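Local structure of peptide chain release factor subunit 1 (3AGK) at residues Q232-E236 and G237-D241; V274-Q277 and M278-A282; L328-W331 and V332-K336. The protein probably directs the termination of translation in response to the stop codons UAA, UAG and UGA, working in a heterodimer with a GTP-binding subunit. All blocks are in the same frame, centred on the assembly; numbering follows the deposited sequence.

Contact 1 of 3, residues Q232-E236 and G237-D241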
ATOM      1  N   GLN A 232      26.452  -1.262  10.109  1.00 34.95           N
ATOM      2  CA  GLN A 232      26.880  -0.508  11.287  1.00 41.31           C
ATOM      3  C   GLN A 232      27.538   0.812  10.850  1.00 51.42           C
ATOM      4  O   GLN A 232      27.236   1.884  11.392  1.00 47.37           O
ATOM      5  CB  GLN A 232      27.868  -1.318  12.145  1.00 54.27           C
ATOM      6  CG  GLN A 232      27.292  -2.607  12.749  1.00 69.43           C
ATOM      7  CD  GLN A 232      28.097  -3.116  13.941  1.00 75.35           C
ATOM      8  OE1 GLN A 232      28.966  -2.408  14.454  1.00 80.88           O
ATOM      9  NE2 GLN A 232      27.809  -4.348  14.387  1.00 63.64           N
ATOM     10  N   GLU A 233      28.425   0.726   9.859  1.00 43.59           N
ATOM     11  CA  GLU A 233      29.068   1.915   9.311  1.00 43.18           C
ATOM     12  C   GLU A 233      28.008   2.854   8.739  1.00 41.13           C
ATOM     13  O   GLU A 233      28.017   4.057   9.001  1.00 43.88           O
ATOM     14  CB  GLU A 233      30.120   1.528   8.253  1.00 45.17           C
ATOM     15  CG  GLU A 233      31.268   0.668   8.833  1.00 54.84           C
ATOM     16  CD  GLU A 233      32.322   0.209   7.802  1.00 66.12           C
ATOM     17  OE1 GLU A 233      32.039   0.158   6.583  1.00 64.34           O
ATOM     18  OE2 GLU A 233      33.445  -0.126   8.236  1.00 73.78           O
ATOM     19  N   PHE A 234      27.070   2.295   7.990  1.00 37.64           N
ATOM     20  CA  PHE A 234      26.033   3.101   7.347  1.00 39.39           C
ATOM     21  C   PHE A 234      25.218   3.880   8.371  1.00 48.66           C
ATOM     22  O   PHE A 234      24.892   5.052   8.167  1.00 45.93           O
ATOM     23  CB  PHE A 234      25.096   2.200   6.539  1.00 40.33           C
ATOM     24  CG  PHE A 234      23.981   2.938   5.871  1.00 39.98           C
ATOM     25  CD1 PHE A 234      24.221   3.698   4.723  1.00 37.11           C
ATOM     26  CD2 PHE A 234      22.690   2.871   6.381  1.00 42.20           C
ATOM     27  CE1 PHE A 234      23.192   4.388   4.089  1.00 35.06           C
ATOM     28  CE2 PHE A 234      21.658   3.546   5.760  1.00 41.76           C
ATOM     29  CZ  PHE A 234      21.908   4.311   4.607  1.00 38.08           C
ATOM     30  N   VAL A 235      24.880   3.215   9.472  1.00 46.13           N
ATOM     31  CA  VAL A 235      24.054   3.833  10.493  1.00 48.13           C
ATOM     32  C   VAL A 235      24.818   4.864  11.322  1.00 47.34           C
ATOM     33  O   VAL A 235      24.283   5.901  11.703  1.00 53.55           O
ATOM     34  CB  VAL A 235      23.389   2.766  11.404  1.00 50.85           C
ATOM     35  CG1 VAL A 235      22.983   3.370  12.699  1.00 56.64           C
ATOM     36  CG2 VAL A 235      22.176   2.192  10.698  1.00 40.96           C
ATOM     37  N   GLU A 236      26.084   4.604  11.577  1.00 40.50           N
ATOM     38  CA  GLU A 236      26.864   5.544  12.377  1.00 50.26           C
ATOM     39  C   GLU A 236      27.227   6.846  11.645  1.00 53.85           C
ATOM     40  O   GLU A 236      27.472   7.866  12.282  1.00 56.15           O
ATOM     41  CB  GLU A 236      28.118   4.861  12.903  1.00 62.34           C
ATOM     42  CG  GLU A 236      27.817   3.721  13.854  1.00 76.57           C
ATOM     43  CD  GLU A 236      29.078   3.021  14.325  1.00 88.45           C
ATOM     44  OE1 GLU A 236      30.114   3.124  13.623  1.00 88.68           O
ATOM     45  OE2 GLU A 236      29.030   2.371  15.391  1.00 88.57           O
ATOM     46  N   GLY A 237      27.269   6.805  10.316  1.00 48.92           N
ATOM     47  CA  GLY A 237      27.587   7.978   9.521  1.00 53.73           C
ATOM     48  C   GLY A 237      26.384   8.890   9.333  1.00 58.56           C
ATOM     49  O   GLY A 237      25.354   8.696   9.976  1.00 51.84           O
ATOM     50  N   ASN A 238      26.519   9.877   8.446  1.00 54.44           N
ATOM     51  CA  ASN A 238      25.488  10.891   8.226  1.00 50.51           C
ATOM     52  C   ASN A 238      24.534  10.554   7.094  1.00 46.92           C
ATOM     53  O   ASN A 238      23.670  11.361   6.726  1.00 55.72           O
ATOM     54  CB  ASN A 238      26.144  12.249   7.939  1.00 57.62           C
ATOM     55  CG  ASN A 238      26.478  12.993   9.199  1.00 66.49           C
ATOM     56  OD1 ASN A 238      26.071  12.580  10.293  1.00 66.22           O
ATOM     57  ND2 ASN A 238      27.227  14.098   9.069  1.00 63.24           N
ATOM     58  N   TYR A 239      24.696   9.361   6.542  1.00 41.07           N
ATOM     59  CA  TYR A 239      23.991   8.987   5.320  1.00 44.09           C
ATOM     60  C   TYR A 239      22.479   9.088   5.419  1.00 53.65           C
ATOM     61  O   TYR A 239      21.817   9.626   4.520  1.00 59.65           O
ATOM     62  CB  TYR A 239      24.438   7.590   4.890  1.00 34.45           C
ATOM     63  CG  TYR A 239      25.955   7.507   4.917  1.00 45.59           C
ATOM     64  CD1 TYR A 239      26.618   6.729   5.855  1.00 40.13           C
ATOM     65  CD2 TYR A 239      26.725   8.270   4.030  1.00 46.80           C
ATOM     66  CE1 TYR A 239      28.017   6.687   5.893  1.00 40.38           C
ATOM     67  CE2 TYR A 239      28.118   8.221   4.049  1.00 44.33           C
ATOM     68  CZ  TYR A 239      28.754   7.435   4.986  1.00 43.76           C
ATOM     69  OH  TYR A 239      30.120   7.383   5.020  1.00 51.52           O
ATOM     70  N   LEU A 240      21.938   8.583   6.514  1.00 48.18           N
ATOM     71  CA  LEU A 240      20.498   8.488   6.673  1.00 55.70           C
ATOM     72  C   LEU A 240      19.941   9.782   7.261  1.00 62.14           C
ATOM     73  O   LEU A 240      20.410  10.247   8.301  1.00 63.68           O
ATOM     74  CB  LEU A 240      20.175   7.310   7.581  1.00 55.91           C
ATOM     75  CG  LEU A 240      18.827   6.618   7.410  1.00 60.68           C
ATOM     76  CD1 LEU A 240      18.642   6.173   5.969  1.00 52.69           C
ATOM     77  CD2 LEU A 240      18.712   5.435   8.380  1.00 54.89           C
ATOM     78  N   ASP A 241      18.955  10.372   6.585  1.00 60.01           N
ATOM     79  CA  ASP A 241      18.253  11.541   7.118  1.00 61.43           C
ATOM     80  C   ASP A 241      17.861  11.332   8.588  1.00 54.45           C
ATOM     81  O   ASP A 241      17.395  10.261   8.967  1.00 47.86           O
ATOM     82  CB  ASP A 241      17.003  11.857   6.283  1.00 59.77           C
ATOM     83  CG  ASP A 241      16.282  13.127   6.753  1.00 67.71           C
ATOM     84  OD1 ASP A 241      16.261  14.114   5.993  1.00 67.82           O
ATOM     85  OD2 ASP A 241      15.735  13.147   7.877  1.00 63.20           O
TER
HETATM   86  O   HOH W   1      23.092   7.386   8.760  1.00 43.78           O
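Apolar contacts between F234, Y239 and L240 close the end of helix 230-236 over the turn that follows it. The ring of F234 meets two residues in succession. Its CE1 lies 3.5 Å from CB of Y239, and its CZ lies 4.0 Å from CD1 of L240, whose side chain runs nearly at a right angle to it. CG of F234 is anti to the backbone N (chi1 179°), which swings the ring back toward the turn although its CB starts off away from it.

The two aromatic rings are nearly parallel, with planes at 11°, but are so strongly offset that little of one ring faces the other, their centroids being 5.9 Å apart. Y239 instead offers its edge to the helix end: CD1 comes within 3.3 Å of F234 O, which lies in the ring plane. Because G237 has no CB, the CE1 corner of Y239 can settle where a beta carbon would otherwise stand.

Polar links hold the backbone of the turn. G237, the first residue to leave helical geometry, still donates its N to E233 O at 3.1 Å. One water then ties three backbone groups together, giving its protons to F234 O and G237 O and accepting from L240 N at 2.8 Å. It thus serves a carbonyl of the last helical turn and an amide of the loop at once. G237 O also receives a bond from K245.

Around this turn, D241 caps the next helix, 242-245. Helix 188-215 supplies V202 against F234, A206 against L240, and D196 and F199 to Y239, by a hydrogen bond and an edge-to-face ring contact. Strand 142-149 packs V148 and I146 against F234 and L240.

Contact 2 of 3, residues V274-Q277 and M278-A282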
ATOM      1  N   VAL A 274       7.055  -4.598  16.003  1.00 62.85           N
ATOM      2  CA  VAL A 274       5.680  -5.070  16.169  1.00 60.41           C
ATOM      3  C   VAL A 274       4.888  -5.003  14.871  1.00 58.09           C
ATOM      4  O   VAL A 274       4.071  -5.882  14.590  1.00 52.17           O
ATOM      5  CB  VAL A 274       4.935  -4.203  17.196  1.00 60.14           C
ATOM      6  CG1 VAL A 274       3.463  -4.517  17.175  1.00 62.34           C
ATOM      7  CG2 VAL A 274       5.509  -4.415  18.574  1.00 70.46           C
ATOM      8  N   GLU A 275       5.128  -3.941  14.101  1.00 51.13           N
ATOM      9  CA  GLU A 275       4.444  -3.712  12.833  1.00 46.61           C
ATOM     10  C   GLU A 275       4.778  -4.801  11.809  1.00 48.05           C
ATOM     11  O   GLU A 275       4.189  -4.864  10.738  1.00 52.25           O
ATOM     12  CB  GLU A 275       4.812  -2.329  12.276  1.00 56.53           C
ATOM     13  CG  GLU A 275       4.317  -1.142  13.098  1.00 53.47           C
ATOM     14  CD  GLU A 275       5.187  -0.852  14.314  1.00 64.32           C
ATOM     15  OE1 GLU A 275       6.200  -1.556  14.529  1.00 68.55           O
ATOM     16  OE2 GLU A 275       4.858   0.095  15.059  1.00 69.99           O
ATOM     17  N   ALA A 276       5.733  -5.657  12.144  1.00 52.91           N
ATOM     18  CA  ALA A 276       6.122  -6.741  11.253  1.00 48.04           C
ATOM     19  C   ALA A 276       5.466  -8.087  11.605  1.00 53.76           C
ATOM     20  O   ALA A 276       5.701  -9.083  10.925  1.00 55.25           O
ATOM     21  CB  ALA A 276       7.633  -6.886  11.253  1.00 55.70           C
ATOM     22  N   GLN A 277       4.647  -8.128  12.656  1.00 52.50           N
ATOM     23  CA  GLN A 277       4.069  -9.405  13.099  1.00 50.67           C
ATOM     24  C   GLN A 277       3.060  -9.980  12.101  1.00 51.43           C
ATOM     25  O   GLN A 277       2.996 -11.198  11.872  1.00 48.65           O
ATOM     26  CB  GLN A 277       3.436  -9.278  14.493  1.00 53.47           C
ATOM     27  CG  GLN A 277       3.191 -10.627  15.162  1.00 56.20           C
ATOM     28  CD  GLN A 277       4.467 -11.453  15.249  1.00 59.04           C
ATOM     29  OE1 GLN A 277       5.496 -10.981  15.738  1.00 52.94           O
ATOM     30  NE2 GLN A 277       4.412 -12.678  14.752  1.00 56.35           N
ATOM     31  N   MET A 278       2.270  -9.104  11.496  1.00 42.92           N
ATOM     32  CA  MET A 278       1.272  -9.567  10.559  1.00 38.09           C
ATOM     33  C   MET A 278       1.920 -10.311   9.383  1.00 46.92           C
ATOM     34  O   MET A 278       1.416 -11.342   8.932  1.00 47.12           O
ATOM     35  CB  MET A 278       0.425  -8.402  10.082  1.00 52.81           C
ATOM     36  CG  MET A 278      -0.735  -8.809   9.222  1.00 54.96           C
ATOM     37  SD  MET A 278      -1.804  -7.406   8.839  1.00 67.05           S
ATOM     38  CE  MET A 278      -2.421  -7.912   7.241  1.00 53.69           C
ATOM     39  N   TYR A 279       3.054  -9.796   8.915  1.00 44.66           N
ATOM     40  CA  TYR A 279       3.812 -10.422   7.837  1.00 38.89           C
ATOM     41  C   TYR A 279       4.444 -11.738   8.300  1.00 42.30           C
ATOM     42  O   TYR A 279       4.367 -12.748   7.599  1.00 38.52           O
ATOM     43  CB  TYR A 279       4.900  -9.458   7.307  1.00 44.40           C
ATOM     44  CG  TYR A 279       5.672 -10.041   6.146  1.00 43.75           C
ATOM     45  CD1 TYR A 279       6.835 -10.759   6.360  1.00 46.00           C
ATOM     46  CD2 TYR A 279       5.197  -9.935   4.853  1.00 39.86           C
ATOM     47  CE1 TYR A 279       7.536 -11.318   5.315  1.00 51.30           C
ATOM     48  CE2 TYR A 279       5.886 -10.501   3.793  1.00 51.71           C
ATOM     49  CZ  TYR A 279       7.062 -11.197   4.034  1.00 51.84           C
ATOM     50  OH  TYR A 279       7.765 -11.776   2.993  1.00 52.98           O
ATOM     51  N   ARG A 280       5.077 -11.728   9.469  1.00 36.86           N
ATOM     52  CA  ARG A 280       5.637 -12.959  10.007  1.00 46.15           C
ATOM     53  C   ARG A 280       4.534 -14.023  10.184  1.00 47.43           C
ATOM     54  O   ARG A 280       4.750 -15.206   9.922  1.00 45.91           O
ATOM     55  CB  ARG A 280       6.346 -12.717  11.341  1.00 47.57           C
ATOM     56  CG  ARG A 280       7.747 -12.083  11.262  1.00 51.07           C
ATOM     57  CD  ARG A 280       8.490 -12.296  12.597  1.00 52.89           C
ATOM     58  NE  ARG A 280       8.928 -11.048  13.202  1.00 73.83           N
ATOM     59  CZ  ARG A 280       8.111 -10.152  13.741  1.00 78.96           C
ATOM     60  NH1 ARG A 280       6.808 -10.366  13.729  1.00 84.53           N
ATOM     61  NH2 ARG A 280       8.590  -9.038  14.274  1.00 77.87           N
ATOM     62  N   ASP A 281       3.349 -13.601  10.613  1.00 48.26           N
ATOM     63  CA  ASP A 281       2.247 -14.552  10.782  1.00 41.16           C
ATOM     64  C   ASP A 281       1.889 -15.227   9.468  1.00 43.09           C
ATOM     65  O   ASP A 281       1.717 -16.446   9.412  1.00 42.90           O
ATOM     66  CB  ASP A 281       1.024 -13.864  11.380  1.00 49.97           C
ATOM     67  CG  ASP A 281       1.220 -13.494  12.844  1.00 53.97           C
ATOM     68  OD1 ASP A 281       2.153 -14.033  13.501  1.00 46.72           O
ATOM     69  OD2 ASP A 281       0.438 -12.653  13.334  1.00 55.54           O
ATOM     70  N   ALA A 282       1.813 -14.434   8.399  1.00 41.70           N
ATOM     71  CA  ALA A 282       1.460 -14.973   7.095  1.00 40.81           C
ATOM     72  C   ALA A 282       2.536 -15.951   6.626  1.00 48.54           C
ATOM     73  O   ALA A 282       2.226 -17.049   6.179  1.00 49.97           O
ATOM     74  CB  ALA A 282       1.259 -13.849   6.080  1.00 35.61           C
TER
HETATM   75  O   HOH W   2       1.826  -6.309  12.405  1.00 56.40           O
HETATM   76  O   HOH W   3       3.479  -7.008   9.256  1.00 50.55           O
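Q277 and D281 are hydrogen-bonded through their side chains, one turn apart at the start of helix 277-294, an i to i+4 side-chain bond at a helix entered from the 3-10 turn 274-276. The chain of Q277 bends at chi2 (56°), turning its amide across the carboxylate. NE2 then donates to D281 OD1 at 2.9 Å, almost straight at 167°. The oxygen lies in the plane of the amide, yet the donor reaches it from above the carboxylate plane. With an alanine here, D281 OD1 would probably lose this donor and its carboxylate be freer to turn.

R280 doubles back to the same turn: its guanidinium lies near the Q277 amide, the two planes 21° apart. A bend at chi3 brings the group back over A276, whose CB sits beneath one face, toward the rim, 3.8 Å from NH2. That same NH2 is held by A270 O and V273 O, so the charged group ties the start of helix 277-294 to the loop that leaves helix 259-269.

Beneath the side chains, R280 N bonds to A276 O at 3.1 Å and D281 N to Q277 O at 2.7 Å, the first direct i to i+4 bonds. Earlier steps are bridged by water: one joins V274 O to M278 N, and another donates to E275 O at 2.7 Å and accepts from Y279 N at 2.8 Å.

Contact 3 of 3, residues L328-W331 and V332-K336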
ATOM      1  N   LEU A 328     -13.463 -14.628  -1.157  1.00 65.07           N
ATOM      2  CA  LEU A 328     -12.619 -14.394   0.022  1.00 64.16           C
ATOM      3  C   LEU A 328     -13.408 -14.110   1.310  1.00 68.00           C
ATOM      4  O   LEU A 328     -13.205 -14.765   2.342  1.00 61.05           O
ATOM      5  CB  LEU A 328     -11.620 -13.263  -0.248  1.00 65.22           C
ATOM      6  CG  LEU A 328     -10.397 -13.131   0.668  1.00 69.17           C
ATOM      7  CD1 LEU A 328      -9.399 -12.169   0.051  1.00 75.53           C
ATOM      8  CD2 LEU A 328     -10.773 -12.660   2.060  1.00 62.86           C
ATOM      9  N   GLU A 329     -14.304 -13.133   1.257  1.00 73.37           N
ATOM     10  CA  GLU A 329     -14.954 -12.683   2.477  1.00 80.13           C
ATOM     11  C   GLU A 329     -15.900 -13.738   3.026  1.00 79.29           C
ATOM     12  O   GLU A 329     -16.093 -13.838   4.239  1.00 81.34           O
ATOM     13  CB  GLU A 329     -15.681 -11.358   2.259  1.00 93.78           C
ATOM     14  CG  GLU A 329     -15.896 -10.574   3.546  1.00106.94           C
ATOM     15  CD  GLU A 329     -14.588 -10.180   4.223  1.00115.10           C
ATOM     16  OE1 GLU A 329     -13.546 -10.102   3.530  1.00114.27           O
ATOM     17  OE2 GLU A 329     -14.604  -9.944   5.452  1.00118.34           O
ATOM     18  N   GLU A 330     -16.481 -14.529   2.131  1.00 72.46           N
ATOM     19  CA  GLU A 330     -17.365 -15.607   2.552  1.00 69.27           C
ATOM     20  C   GLU A 330     -16.627 -16.563   3.463  1.00 67.80           C
ATOM     21  O   GLU A 330     -17.100 -16.878   4.553  1.00 73.55           O
ATOM     22  CB  GLU A 330     -17.933 -16.344   1.348  1.00 71.91           C
ATOM     23  CG  GLU A 330     -18.962 -15.529   0.594  1.00 84.39           C
ATOM     24  CD  GLU A 330     -19.514 -16.267  -0.597  1.00 99.57           C
ATOM     25  OE1 GLU A 330     -19.915 -15.597  -1.573  1.00104.66           O
ATOM     26  OE2 GLU A 330     -19.539 -17.518  -0.561  1.00106.27           O
ATOM     27  N   TRP A 331     -15.459 -17.015   3.024  1.00 58.41           N
ATOM     28  CA  TRP A 331     -14.615 -17.852   3.869  1.00 61.46           C
ATOM     29  C   TRP A 331     -14.196 -17.164   5.173  1.00 65.98           C
ATOM     30  O   TRP A 331     -14.034 -17.825   6.199  1.00 66.17           O
ATOM     31  CB  TRP A 331     -13.404 -18.345   3.091  1.00 56.28           C
ATOM     32  CG  TRP A 331     -13.804 -19.271   2.006  1.00 55.26           C
ATOM     33  CD1 TRP A 331     -13.901 -18.990   0.679  1.00 55.56           C
ATOM     34  CD2 TRP A 331     -14.198 -20.634   2.161  1.00 58.43           C
ATOM     35  NE1 TRP A 331     -14.321 -20.100  -0.012  1.00 58.40           N
ATOM     36  CE2 TRP A 331     -14.510 -21.124   0.876  1.00 60.07           C
ATOM     37  CE3 TRP A 331     -14.309 -21.495   3.261  1.00 60.07           C
ATOM     38  CZ2 TRP A 331     -14.928 -22.434   0.661  1.00 64.52           C
ATOM     39  CZ3 TRP A 331     -14.720 -22.791   3.050  1.00 62.86           C
ATOM     40  CH2 TRP A 331     -15.027 -23.251   1.759  1.00 68.94           C
ATOM     41  N   VAL A 332     -14.041 -15.844   5.139  1.00 71.88           N
ATOM     42  CA  VAL A 332     -13.742 -15.087   6.353  1.00 69.95           C
ATOM     43  C   VAL A 332     -14.887 -15.184   7.358  1.00 74.96           C
ATOM     44  O   VAL A 332     -14.677 -15.492   8.531  1.00 70.64           O
ATOM     45  CB  VAL A 332     -13.444 -13.610   6.051  1.00 73.03           C
ATOM     46  CG1 VAL A 332     -13.431 -12.802   7.332  1.00 76.10           C
ATOM     47  CG2 VAL A 332     -12.114 -13.474   5.332  1.00 70.92           C
ATOM     48  N   GLU A 333     -16.099 -14.912   6.894  1.00 81.05           N
ATOM     49  CA  GLU A 333     -17.273 -15.048   7.737  1.00 87.54           C
ATOM     50  C   GLU A 333     -17.319 -16.455   8.317  1.00 85.36           C
ATOM     51  O   GLU A 333     -17.411 -16.634   9.535  1.00 80.85           O
ATOM     52  CB  GLU A 333     -18.544 -14.761   6.929  1.00100.57           C
ATOM     53  CG  GLU A 333     -19.856 -15.093   7.647  1.00112.43           C
ATOM     54  CD  GLU A 333     -20.226 -14.089   8.729  1.00122.10           C
ATOM     55  OE1 GLU A 333     -19.409 -13.185   9.017  1.00123.28           O
ATOM     56  OE2 GLU A 333     -21.337 -14.205   9.292  1.00127.55           O
ATOM     57  N   LYS A 334     -17.248 -17.452   7.438  1.00 76.26           N
ATOM     58  CA  LYS A 334     -17.284 -18.847   7.856  1.00 66.55           C
ATOM     59  C   LYS A 334     -16.200 -19.142   8.896  1.00 68.37           C
ATOM     60  O   LYS A 334     -16.401 -19.957   9.791  1.00 69.09           O
ATOM     61  CB  LYS A 334     -17.155 -19.770   6.639  1.00 69.54           C
ATOM     62  CG  LYS A 334     -18.171 -19.464   5.518  1.00 88.65           C
ATOM     63  CD  LYS A 334     -17.975 -20.339   4.266  1.00 92.58           C
ATOM     64  CE  LYS A 334     -18.753 -19.810   3.054  1.00 86.16           C
ATOM     65  NZ  LYS A 334     -18.412 -20.543   1.799  1.00 77.05           N
ATOM     66  N   ALA A 335     -15.054 -18.472   8.786  1.00 76.35           N
ATOM     67  CA  ALA A 335     -13.954 -18.660   9.741  1.00 76.81           C
ATOM     68  C   ALA A 335     -14.166 -17.899  11.053  1.00 83.56           C
ATOM     69  O   ALA A 335     -13.695 -18.330  12.109  1.00 77.77           O
ATOM     70  CB  ALA A 335     -12.622 -18.281   9.109  1.00 71.58           C
ATOM     71  N   LYS A 336     -14.847 -16.755  10.974  1.00 95.56           N
ATOM     72  CA  LYS A 336     -15.424 -16.120  12.157  1.00 96.18           C
ATOM     73  C   LYS A 336     -16.515 -17.074  12.568  1.00 92.94           C
ATOM     74  O   LYS A 336     -17.345 -17.443  11.748  1.00 91.96           O
ATOM     75  CB  LYS A 336     -16.041 -14.766  11.813  1.00101.51           C
ATOM     76  CG  LYS A 336     -15.154 -13.562  12.115  1.00105.07           C
ATOM     77  CD  LYS A 336     -13.915 -13.533  11.237  1.00105.17           C
ATOM     78  CE  LYS A 336     -13.125 -12.255  11.451  1.00108.62           C
ATOM     79  NZ  LYS A 336     -11.872 -12.246  10.650  1.00110.01           N
TER
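K334 lays its ammonium over the indole of W331 in helix 328-335, the helical crossover of a beta-alpha-beta unit formed with strands 316-322 and 341-345. This is a cation-pi contact: NZ stands 4.0 Å from the centroid of the six-membered ring and only 10° off its normal. CD of K334 lies over a face of the indole too, 4.0 Å from CE3 of W331. With CG beside its own backbone N (chi1 -53°) and an extended chain beyond, K334 runs back along the helix and reaches the ring.

E330 lies alongside, pointing the same way. Its CB is 3.9 Å from CE of K334, and its OE2 makes a long salt bridge of 4.0 Å to NZ. The ammonium is therefore shared between an aromatic face and a carboxylate, which would probably lower the cost of its charge there. Elsewhere on the helix, V332 spreads its two methyls: CG2 touches CD2 of L328 at 3.6 Å, and CG1 approaches OE2 of E329.

The next shell sets the indole in place. Its NE1 is hydrogen-bonded to OD2 of D327, just before the helix, while E304, V307 and E308 of helix 304-312 and L319 and I321 of strand 316-322 pack against it; E308 touches K334 as well. L328 and A335 turn to the sheet, meeting V344 and V342 of strand 341-345.

Backbone bonds keep the spacing of these side chains: K334 N points almost straight at E330 O, 2.9 Å away and at 177°.

Overall arrangement
From the N terminus, the domain with the four-stranded antiparallel sheet holds none of these contacts. Contact 1 comes next, turning the chain from helix 230-236 toward helix 242-245 beside the five-stranded sheet. Contact 2 follows where the loop after helix 259-269 passes into helix 277-294, the join between the parts with the five-stranded sheet and the last sheet. Contact 3 lies within a single helix packed on that last, mixed four-stranded sheet. All are local: contact 1 closes the turn after a helix and contact 2 the entry to one, while contact 3 closes no loop; in series, they neither nest nor cross. The centre of contact 2 is about 26 Å from that of contact 1 and 21 Å from that of contact 3.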